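PduO-type ATP--cob(I)alamin adenosyltransferase (Sulfolobus tokodaii, PDB 1WOZ) probably transfers the adenosyl group of ATP to cob(I)alamin, as PduO-type corrinoid adenosyltransferases do, and assembles as a trimer of helical subunits. Local coordinates at residues Lys100-Pro105 and Lys169-Gly174; Arg93-Pro98 and Ala157-Lys162; Gly39-Lys44 and Ser112-Thr117. One frame throughout, in Å; residues are numbered along the deposited sequence.

Contact 1. Residues Lys100-Pro105 and Lys169-Gly174; sequences KLFVIP and KIYDIG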
loop_
_atom_site.group_PDB
_atom_site.type_symbol
_atom_site.label_atom_id
_atom_site.label_comp_id
_atom_site.label_asym_id
_atom_site.label_seq_id
_atom_site.Cartn_x
_atom_site.Cartn_y
_atom_site.Cartn_z
ATOM N N LYS A 100 -18.179 18.424 6.014
ATOM C CA LYS A 100 -18.857 18.274 4.731
ATOM C C LYS A 100 -18.274 17.045 4.029
ATOM O O LYS A 100 -17.084 16.725 4.208
ATOM C CB LYS A 100 -18.573 19.477 3.833
ATOM C CG LYS A 100 -19.245 20.791 4.246
ATOM C CD LYS A 100 -18.762 21.898 3.308
ATOM C CE LYS A 100 -19.776 23.024 3.168
ATOM N NZ LYS A 100 -20.062 23.625 4.483
ATOM N N LEU A 101 -19.101 16.385 3.218
ATOM C CA LEU A 101 -18.682 15.214 2.438
ATOM C C LEU A 101 -18.683 15.635 0.957
ATOM O O LEU A 101 -19.488 16.493 0.560
ATOM C CB LEU A 101 -19.673 14.065 2.684
ATOM C CG LEU A 101 -19.774 13.678 4.171
ATOM C CD1 LEU A 101 -20.872 12.617 4.359
ATOM C CD2 LEU A 101 -18.402 13.143 4.654
ATOM N N PHE A 102 -17.783 15.088 0.135
ATOM C CA PHE A 102 -16.770 14.110 0.535
ATOM C C PHE A 102 -15.495 14.793 0.995
ATOM O O PHE A 102 -15.156 15.861 0.514
ATOM C CB PHE A 102 -16.363 13.231 -0.654
ATOM C CG PHE A 102 -17.425 12.313 -1.133
ATOM C CD1 PHE A 102 -17.785 12.298 -2.475
ATOM C CD2 PHE A 102 -18.046 11.431 -0.259
ATOM C CE1 PHE A 102 -18.753 11.410 -2.939
ATOM C CE2 PHE A 102 -19.017 10.540 -0.716
ATOM C CZ PHE A 102 -19.368 10.532 -2.057
ATOM N N VAL A 103 -14.782 14.150 1.915
ATOM C CA VAL A 103 -13.505 14.663 2.377
ATOM C C VAL A 103 -12.443 14.113 1.406
ATOM O O VAL A 103 -12.424 12.915 1.109
ATOM C CB VAL A 103 -13.196 14.176 3.822
ATOM C CG1 VAL A 103 -11.701 14.370 4.146
ATOM C CG2 VAL A 103 -14.062 14.957 4.809
ATOM N N ILE A 104 -11.593 14.997 0.888
ATOM C CA ILE A 104 -10.510 14.587 -0.014
ATOM C C ILE A 104 -9.414 14.125 0.937
ATOM O O ILE A 104 -8.905 14.912 1.752
ATOM C CB ILE A 104 -10.027 15.771 -0.872
ATOM C CG1 ILE A 104 -11.170 16.208 -1.812
ATOM C CG2 ILE A 104 -8.750 15.360 -1.663
ATOM C CD1 ILE A 104 -10.853 17.452 -2.689
ATOM N N PRO A 105 -9.023 12.842 0.849
ATOM C CA PRO A 105 -7.998 12.329 1.758
ATOM C C PRO A 105 -6.646 13.041 1.750
ATOM O O PRO A 105 -6.018 13.205 0.701
ATOM C CB PRO A 105 -7.911 10.840 1.376
ATOM C CG PRO A 105 -8.227 10.851 -0.083
ATOM C CD PRO A 105 -9.380 11.836 -0.172
ATOM N N LYS A 169 -10.067 19.355 2.932
ATOM C CA LYS A 169 -10.312 19.701 1.533
ATOM C C LYS A 169 -11.585 18.910 1.214
ATOM O O LYS A 169 -11.677 17.750 1.559
ATOM C CB LYS A 169 -9.185 19.197 0.633
ATOM C CG LYS A 169 -7.789 19.589 1.090
ATOM C CD LYS A 169 -7.480 21.035 0.800
ATOM C CE LYS A 169 -5.987 21.327 1.065
ATOM N NZ LYS A 169 -5.604 22.658 0.554
ATOM N N ILE A 170 -12.543 19.543 0.554
ATOM C CA ILE A 170 -13.830 18.928 0.241
ATOM C C ILE A 170 -14.184 18.860 -1.264
ATOM O O ILE A 170 -13.942 19.809 -2.020
ATOM C CB ILE A 170 -14.990 19.738 0.926
ATOM C CG1 ILE A 170 -14.626 20.099 2.384
ATOM C CG2 ILE A 170 -16.320 18.945 0.858
ATOM C CD1 ILE A 170 -14.461 18.925 3.338
ATOM N N TYR A 171 -14.747 17.729 -1.677
ATOM C CA TYR A 171 -15.258 17.544 -3.033
ATOM C C TYR A 171 -16.729 17.417 -2.635
ATOM O O TYR A 171 -17.247 16.326 -2.371
ATOM C CB TYR A 171 -14.786 16.246 -3.662
ATOM C CG TYR A 171 -15.331 16.089 -5.066
ATOM C CD1 TYR A 171 -14.705 16.712 -6.153
ATOM C CD2 TYR A 171 -16.494 15.341 -5.306
ATOM C CE1 TYR A 171 -15.216 16.592 -7.440
ATOM C CE2 TYR A 171 -17.019 15.215 -6.603
ATOM C CZ TYR A 171 -16.371 15.838 -7.658
ATOM O OH TYR A 171 -16.837 15.663 -8.932
ATOM N N ASP A 172 -17.373 18.572 -2.572
ATOM C CA ASP A 172 -18.734 18.719 -2.091
ATOM C C ASP A 172 -19.889 18.025 -2.789
ATOM O O ASP A 172 -20.222 18.356 -3.932
ATOM C CB ASP A 172 -19.035 20.214 -1.985
ATOM C CG ASP A 172 -19.953 20.527 -0.844
ATOM O OD1 ASP A 172 -20.950 19.795 -0.688
ATOM O OD2 ASP A 172 -19.668 21.501 -0.106
ATOM N N ILE A 173 -20.528 17.098 -2.085
ATOM C CA ILE A 173 -21.673 16.374 -2.649
ATOM C C ILE A 173 -22.982 16.806 -1.983
ATOM O O ILE A 173 -24.026 16.211 -2.218
ATOM C CB ILE A 173 -21.522 14.840 -2.504
ATOM C CG1 ILE A 173 -21.377 14.461 -1.025
ATOM C CG2 ILE A 173 -20.355 14.372 -3.322
ATOM C CD1 ILE A 173 -21.604 13.014 -0.735
ATOM N N GLY A 174 -22.914 17.828 -1.134
ATOM C CA GLY A 174 -24.117 18.343 -0.505
ATOM C C GLY A 174 -24.578 17.754 0.808
ATOM O O GLY A 174 -25.634 18.140 1.320
HETATM O O HOH W 1 -8.949 16.935 3.660
#
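Ile173 lays its two branches against the ring of Phe102. Its CD1 stands over one face, 3.7 Å from the centroid and 17° off the ring normal, a CH-pi contact, while CG2 comes within 3.4 Å of Phe102 CE1. A chi1 of 59° puts CG2 anti to the carbonyl carbon, against CE1, and the extended chi2 (164°) carries CD1 over the face. Phe102 CD1 in turn lies at the edge of the Tyr171 ring, 4.4 Å from CD2 of that tyrosine. The two chains run antiparallel as a short two-stranded ribbon, Val103 paired with Ile170 in a non-hydrogen-bonded pair. Phe102 N gives a 2.8 Å bond to Tyr171 O, and Tyr171 N answers to Phe102 O at 2.9 Å. An alanine in place of Phe102 would probably leave Ile173 CD1 and CG2 without the ring they pack on and open a gap beside the Tyr171 edge. The Tyr171 hydroxyl is hydrogen-bonded to Glu66 of the second subunit. Ile104 CB meets Lys169 CB at 3.8 Å, and a water bridges Ile104 O and Lys169 N.

Contact 2. Residues Arg93-Pro98 and Ala157-Lys162; sequences RKESGP and ALVANK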
loop_
_atom_site.group_PDB
_atom_site.type_symbol
_atom_site.label_atom_id
_atom_site.label_comp_id
_atom_site.label_asym_id
_atom_site.label_seq_id
_atom_site.Cartn_x
_atom_site.Cartn_y
_atom_site.Cartn_z
ATOM N N ARG A 93 -15.612 12.188 16.578
ATOM C CA ARG A 93 -16.467 13.084 15.830
ATOM C C ARG A 93 -16.949 14.220 16.733
ATOM O O ARG A 93 -17.164 15.342 16.263
ATOM C CB ARG A 93 -17.645 12.299 15.252
ATOM C CG ARG A 93 -18.793 13.170 14.784
ATOM C CD ARG A 93 -18.451 14.048 13.558
ATOM N NE ARG A 93 -19.654 14.773 13.158
ATOM C CZ ARG A 93 -20.267 15.678 13.925
ATOM N NH1 ARG A 93 -19.776 15.990 15.120
ATOM N NH2 ARG A 93 -21.412 16.228 13.530
ATOM N N LYS A 94 -17.134 13.943 18.024
ATOM C CA LYS A 94 -17.549 15.013 18.941
ATOM C C LYS A 94 -16.454 16.067 18.974
ATOM O O LYS A 94 -16.738 17.268 19.052
ATOM C CB LYS A 94 -17.783 14.496 20.374
ATOM C CG LYS A 94 -19.118 13.782 20.589
ATOM C CD LYS A 94 -19.230 13.256 22.034
ATOM C CE LYS A 94 -20.680 12.976 22.449
ATOM N NZ LYS A 94 -21.458 12.258 21.395
ATOM N N GLU A 95 -15.197 15.630 18.899
ATOM C CA GLU A 95 -14.093 16.584 18.931
ATOM C C GLU A 95 -13.925 17.335 17.614
ATOM O O GLU A 95 -13.673 18.537 17.618
ATOM C CB GLU A 95 -12.757 15.893 19.265
ATOM C CG GLU A 95 -11.586 16.886 19.468
ATOM C CD GLU A 95 -10.259 16.212 19.784
ATOM O OE1 GLU A 95 -10.247 15.088 20.350
ATOM O OE2 GLU A 95 -9.219 16.820 19.478
ATOM N N SER A 96 -14.044 16.640 16.486
ATOM C CA SER A 96 -13.847 17.305 15.205
ATOM C C SER A 96 -15.034 18.159 14.809
ATOM O O SER A 96 -14.882 19.141 14.084
ATOM C CB SER A 96 -13.585 16.282 14.082
ATOM O OG SER A 96 -14.746 15.526 13.805
ATOM N N GLY A 97 -16.215 17.803 15.297
ATOM C CA GLY A 97 -17.385 18.557 14.885
ATOM C C GLY A 97 -17.813 18.044 13.511
ATOM O O GLY A 97 -17.178 17.132 12.951
ATOM N N PRO A 98 -18.878 18.612 12.929
ATOM C CA PRO A 98 -19.353 18.167 11.613
ATOM C C PRO A 98 -18.411 18.489 10.457
ATOM O O PRO A 98 -17.724 19.510 10.455
ATOM C CB PRO A 98 -20.700 18.886 11.464
ATOM C CG PRO A 98 -20.448 20.206 12.196
ATOM C CD PRO A 98 -19.704 19.720 13.454
ATOM N N ALA A 157 -8.857 10.698 11.378
ATOM C CA ALA A 157 -8.155 11.574 10.440
ATOM C C ALA A 157 -8.695 13.012 10.536
ATOM O O ALA A 157 -7.934 13.974 10.402
ATOM C CB ALA A 157 -8.291 11.034 8.995
ATOM N N LEU A 158 -10.001 13.156 10.770
ATOM C CA LEU A 158 -10.598 14.493 10.932
ATOM C C LEU A 158 -10.012 15.177 12.173
ATOM O O LEU A 158 -9.670 16.371 12.143
ATOM C CB LEU A 158 -12.121 14.396 11.127
ATOM C CG LEU A 158 -12.934 13.712 10.025
ATOM C CD1 LEU A 158 -14.410 13.703 10.424
ATOM C CD2 LEU A 158 -12.716 14.441 8.684
ATOM N N VAL A 159 -9.921 14.427 13.271
ATOM C CA VAL A 159 -9.384 14.974 14.501
ATOM C C VAL A 159 -7.893 15.279 14.350
ATOM O O VAL A 159 -7.406 16.309 14.868
ATOM C CB VAL A 159 -9.640 14.023 15.709
ATOM C CG1 VAL A 159 -8.851 14.510 16.934
ATOM C CG2 VAL A 159 -11.159 14.011 16.046
ATOM N N ALA A 160 -7.168 14.419 13.626
ATOM C CA ALA A 160 -5.736 14.655 13.395
ATOM C C ALA A 160 -5.515 16.012 12.716
ATOM O O ALA A 160 -4.607 16.783 13.104
ATOM C CB ALA A 160 -5.142 13.544 12.507
ATOM N N ASN A 161 -6.290 16.296 11.670
ATOM C CA ASN A 161 -6.137 17.594 10.991
ATOM C C ASN A 161 -6.508 18.746 11.911
ATOM O O ASN A 161 -5.819 19.750 11.954
ATOM C CB ASN A 161 -6.971 17.656 9.693
ATOM C CG ASN A 161 -6.243 17.008 8.527
ATOM O OD1 ASN A 161 -5.006 16.936 8.527
ATOM N ND2 ASN A 161 -6.991 16.529 7.537
ATOM N N LYS A 162 -7.603 18.614 12.650
ATOM C CA LYS A 162 -7.980 19.677 13.588
ATOM C C LYS A 162 -6.849 19.946 14.579
ATOM O O LYS A 162 -6.484 21.106 14.832
ATOM C CB LYS A 162 -9.233 19.286 14.370
ATOM C CG LYS A 162 -9.668 20.324 15.400
ATOM C CD LYS A 162 -10.963 19.874 16.062
ATOM C CE LYS A 162 -11.379 20.802 17.204
ATOM N NZ LYS A 162 -11.843 22.112 16.681
#
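Leu158 and Ser96 meet through their beta carbons, Leu158 CB lying 3.8 Å from Ser96 CB. Leu158 CD1 also comes within 3.9 Å of Ser96 OG. That hydroxyl is turned to the backbone of its own segment: with OG between the backbone N and the carbonyl carbon (chi1 69°), it donates to Gly97 O in the carbonyl plane, on a lone pair, so its polar atom is satisfied although a leucine packs beside it. Val159, next along the helix, works with both methyls. Its CG2 is 3.9 Å from Ser96 CB, and its CG1 touches the carboxylate of Glu95, 3.5 Å from OE2, the two side chains crossing at about a right angle. One turn beyond Leu158, Lys162 sends a chain extended as far as CE, with NZ bent aside, across the end of helix 79-96, where its CE reaches 3.3 Å from Glu95 O and its CD is 4.0 Å from Ser96 CA. Helix 79-96 finishes here: Gly97 is the first residue to leave helical angles, with phi 81°, and its N still bonds to Arg93 O. Glu95 OE1 forms a salt bridge with Arg163, the residue following Lys162. With no hydrogen bond between them, the two segments meet by van der Waals packing. Lys162 NZ and Glu95 OE2, 6.5 Å apart, are a charge pair not in contact, so the carboxylate is probably balanced chiefly by Arg163, with Lys162 adding at most a longer-range attraction.

Contact 3. Residues Gly39-Lys44 and Ser112-Thr117; sequences GFAISK and SVLHVT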
loop_
_atom_site.group_PDB
_atom_site.type_symbol
_atom_site.label_atom_id
_atom_site.label_comp_id
_atom_site.label_asym_id
_atom_site.label_seq_id
_atom_site.Cartn_x
_atom_site.Cartn_y
_atom_site.Cartn_z
ATOM N N GLY A 39 0.166 -0.257 12.202
ATOM C CA GLY A 39 1.384 -0.118 12.978
ATOM C C GLY A 39 2.132 1.118 12.496
ATOM O O GLY A 39 2.692 1.859 13.313
ATOM N N PHE A 40 2.141 1.350 11.177
ATOM C CA PHE A 40 2.826 2.529 10.610
ATOM C C PHE A 40 2.100 3.816 11.056
ATOM O O PHE A 40 2.731 4.782 11.492
ATOM C CB PHE A 40 2.888 2.407 9.065
ATOM C CG PHE A 40 3.563 3.579 8.370
ATOM C CD1 PHE A 40 2.931 4.230 7.311
ATOM C CD2 PHE A 40 4.831 4.012 8.755
ATOM C CE1 PHE A 40 3.548 5.296 6.638
ATOM C CE2 PHE A 40 5.459 5.083 8.088
ATOM C CZ PHE A 40 4.814 5.719 7.032
ATOM N N ALA A 41 0.773 3.827 10.999
ATOM C CA ALA A 41 0.017 5.018 11.442
ATOM C C ALA A 41 0.332 5.336 12.922
ATOM O O ALA A 41 0.537 6.507 13.304
ATOM C CB ALA A 41 -1.445 4.780 11.297
ATOM N N ILE A 42 0.348 4.297 13.760
ATOM C CA ILE A 42 0.674 4.492 15.171
ATOM C C ILE A 42 2.058 5.134 15.326
ATOM O O ILE A 42 2.226 6.074 16.106
ATOM C CB ILE A 42 0.640 3.146 15.951
ATOM C CG1 ILE A 42 -0.802 2.638 16.033
ATOM C CG2 ILE A 42 1.256 3.328 17.384
ATOM C CD1 ILE A 42 -0.928 1.172 16.504
ATOM N N SER A 43 3.052 4.655 14.580
ATOM C CA SER A 43 4.393 5.229 14.696
ATOM C C SER A 43 4.456 6.703 14.251
ATOM O O SER A 43 5.377 7.428 14.624
ATOM C CB SER A 43 5.418 4.419 13.878
ATOM O OG SER A 43 5.337 4.707 12.479
ATOM N N LYS A 44 3.483 7.153 13.472
ATOM C CA LYS A 44 3.491 8.529 12.957
ATOM C C LYS A 44 2.548 9.488 13.699
ATOM O O LYS A 44 2.517 10.680 13.415
ATOM C CB LYS A 44 3.084 8.531 11.476
ATOM C CG LYS A 44 3.961 7.704 10.548
ATOM C CD LYS A 44 5.323 8.320 10.391
ATOM C CE LYS A 44 5.254 9.651 9.647
ATOM N NZ LYS A 44 6.616 10.251 9.488
ATOM N N SER A 112 -3.098 11.988 6.779
ATOM C CA SER A 112 -2.840 11.321 5.503
ATOM C C SER A 112 -2.553 9.842 5.693
ATOM O O SER A 112 -3.066 9.019 4.938
ATOM C CB SER A 112 -1.665 11.980 4.757
ATOM O OG SER A 112 -1.985 13.321 4.415
ATOM N N VAL A 113 -1.741 9.491 6.692
ATOM C CA VAL A 113 -1.449 8.079 6.901
ATOM C C VAL A 113 -2.691 7.342 7.386
ATOM O O VAL A 113 -2.885 6.154 7.068
ATOM C CB VAL A 113 -0.269 7.873 7.868
ATOM C CG1 VAL A 113 0.062 6.376 7.973
ATOM C CG2 VAL A 113 0.959 8.592 7.329
ATOM N N LEU A 114 -3.543 8.035 8.148
ATOM C CA LEU A 114 -4.803 7.435 8.610
ATOM C C LEU A 114 -5.734 7.159 7.429
ATOM O O LEU A 114 -6.426 6.131 7.409
ATOM C CB LEU A 114 -5.499 8.349 9.635
ATOM C CG LEU A 114 -4.785 8.275 11.018
ATOM C CD1 LEU A 114 -5.194 9.478 11.880
ATOM C CD2 LEU A 114 -5.131 6.965 11.738
ATOM N N HIS A 115 -5.767 8.073 6.452
ATOM C CA HIS A 115 -6.601 7.864 5.274
ATOM C C HIS A 115 -6.071 6.707 4.426
ATOM O O HIS A 115 -6.845 5.956 3.824
ATOM C CB HIS A 115 -6.670 9.135 4.413
ATOM C CG HIS A 115 -7.697 10.109 4.887
ATOM N ND1 HIS A 115 -9.039 9.793 4.941
ATOM C CD2 HIS A 115 -7.586 11.381 5.348
ATOM C CE1 HIS A 115 -9.711 10.826 5.420
ATOM N NE2 HIS A 115 -8.853 11.802 5.675
ATOM N N VAL A 116 -4.748 6.584 4.333
ATOM C CA VAL A 116 -4.198 5.466 3.572
ATOM C C VAL A 116 -4.627 4.161 4.265
ATOM O O VAL A 116 -5.066 3.200 3.619
ATOM C CB VAL A 116 -2.649 5.514 3.526
ATOM C CG1 VAL A 116 -2.103 4.151 3.085
ATOM C CG2 VAL A 116 -2.179 6.630 2.570
ATOM N N THR A 117 -4.494 4.143 5.584
ATOM C CA THR A 117 -4.852 2.972 6.377
ATOM C C THR A 117 -6.350 2.681 6.201
ATOM O O THR A 117 -6.761 1.525 6.036
ATOM C CB THR A 117 -4.478 3.231 7.854
ATOM O OG1 THR A 117 -3.077 3.533 7.911
ATOM C CG2 THR A 117 -4.743 2.001 8.725
#
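Val113 points its CB at Ala41, and of its two methyls CG1 does most of the touching on helix 23-44. CG1, anti to the backbone N (chi1 -176°), makes the closer contacts: it lies 3.7 Å from Ala41 CA and 4.0 Å from Ala41 CB, and it also meets the Phe40 ring, 3.6 Å from CD1. The Phe40 and Val113 side chains cross at about a right angle. The other methyl, CG2, makes only a loose approach, 4.5 Å from Lys44 CG. That same lysine carbon lies over one face of the Phe40 ring, so the ring is bordered by Val113 CG1 from the opposing helix and by Lys44 of its own.

Ala41 is the counterpart on the first helix. Its CB sits 4.3 Å from Leu114 CD2 and 4.0 Å from Thr117 OG1, so Val113, Leu114 and Thr117 all meet this methyl from the opposing helix. The hydroxyl of Thr117 is satisfied within its own helix, donating to Val113 O at 2.8 Å; Thr117 N reaches the same oxygen from the opposite face of the carbonyl plane, so two donors hold it.

The segments run antiparallel at 169°, with axes 9.3 Å apart at closest, as expected of neighbouring helices in a bundle. Polar ends turn to other partners: Lys44 NZ forms salt bridges with Glu109 of its own chain and Glu109 of the third subunit. Leu114 continues the packing to Leu153 and Ala157 of helix 140-163 and Met50 of helix 48-69, while Val113 also packs on Phe40 of the second subunit, so the pair sits within the bundle and in the trimer interface.

From the N terminus, helix 23-44 supplies the first half of contact 3, whose loop closes only when helix 109-134 returns to it. Before that return the chain passes through 93-98, opening contact 2, and 100-105, opening contact 1. Helix 140-163 then closes contact 2, and strand 169-173 closes contact 1. The segments alternate, so all three loops cross and none nests. Contact 3 joins helices within the bundle, contact 2 ties the end of helix 79-96 to helix 140-163, and contact 1 pairs the strands following those two helices. His115 joins them, touching Pro105 and Ala157, while Val103 packs on Leu158. Contacts 1 and 3 both reach the second subunit.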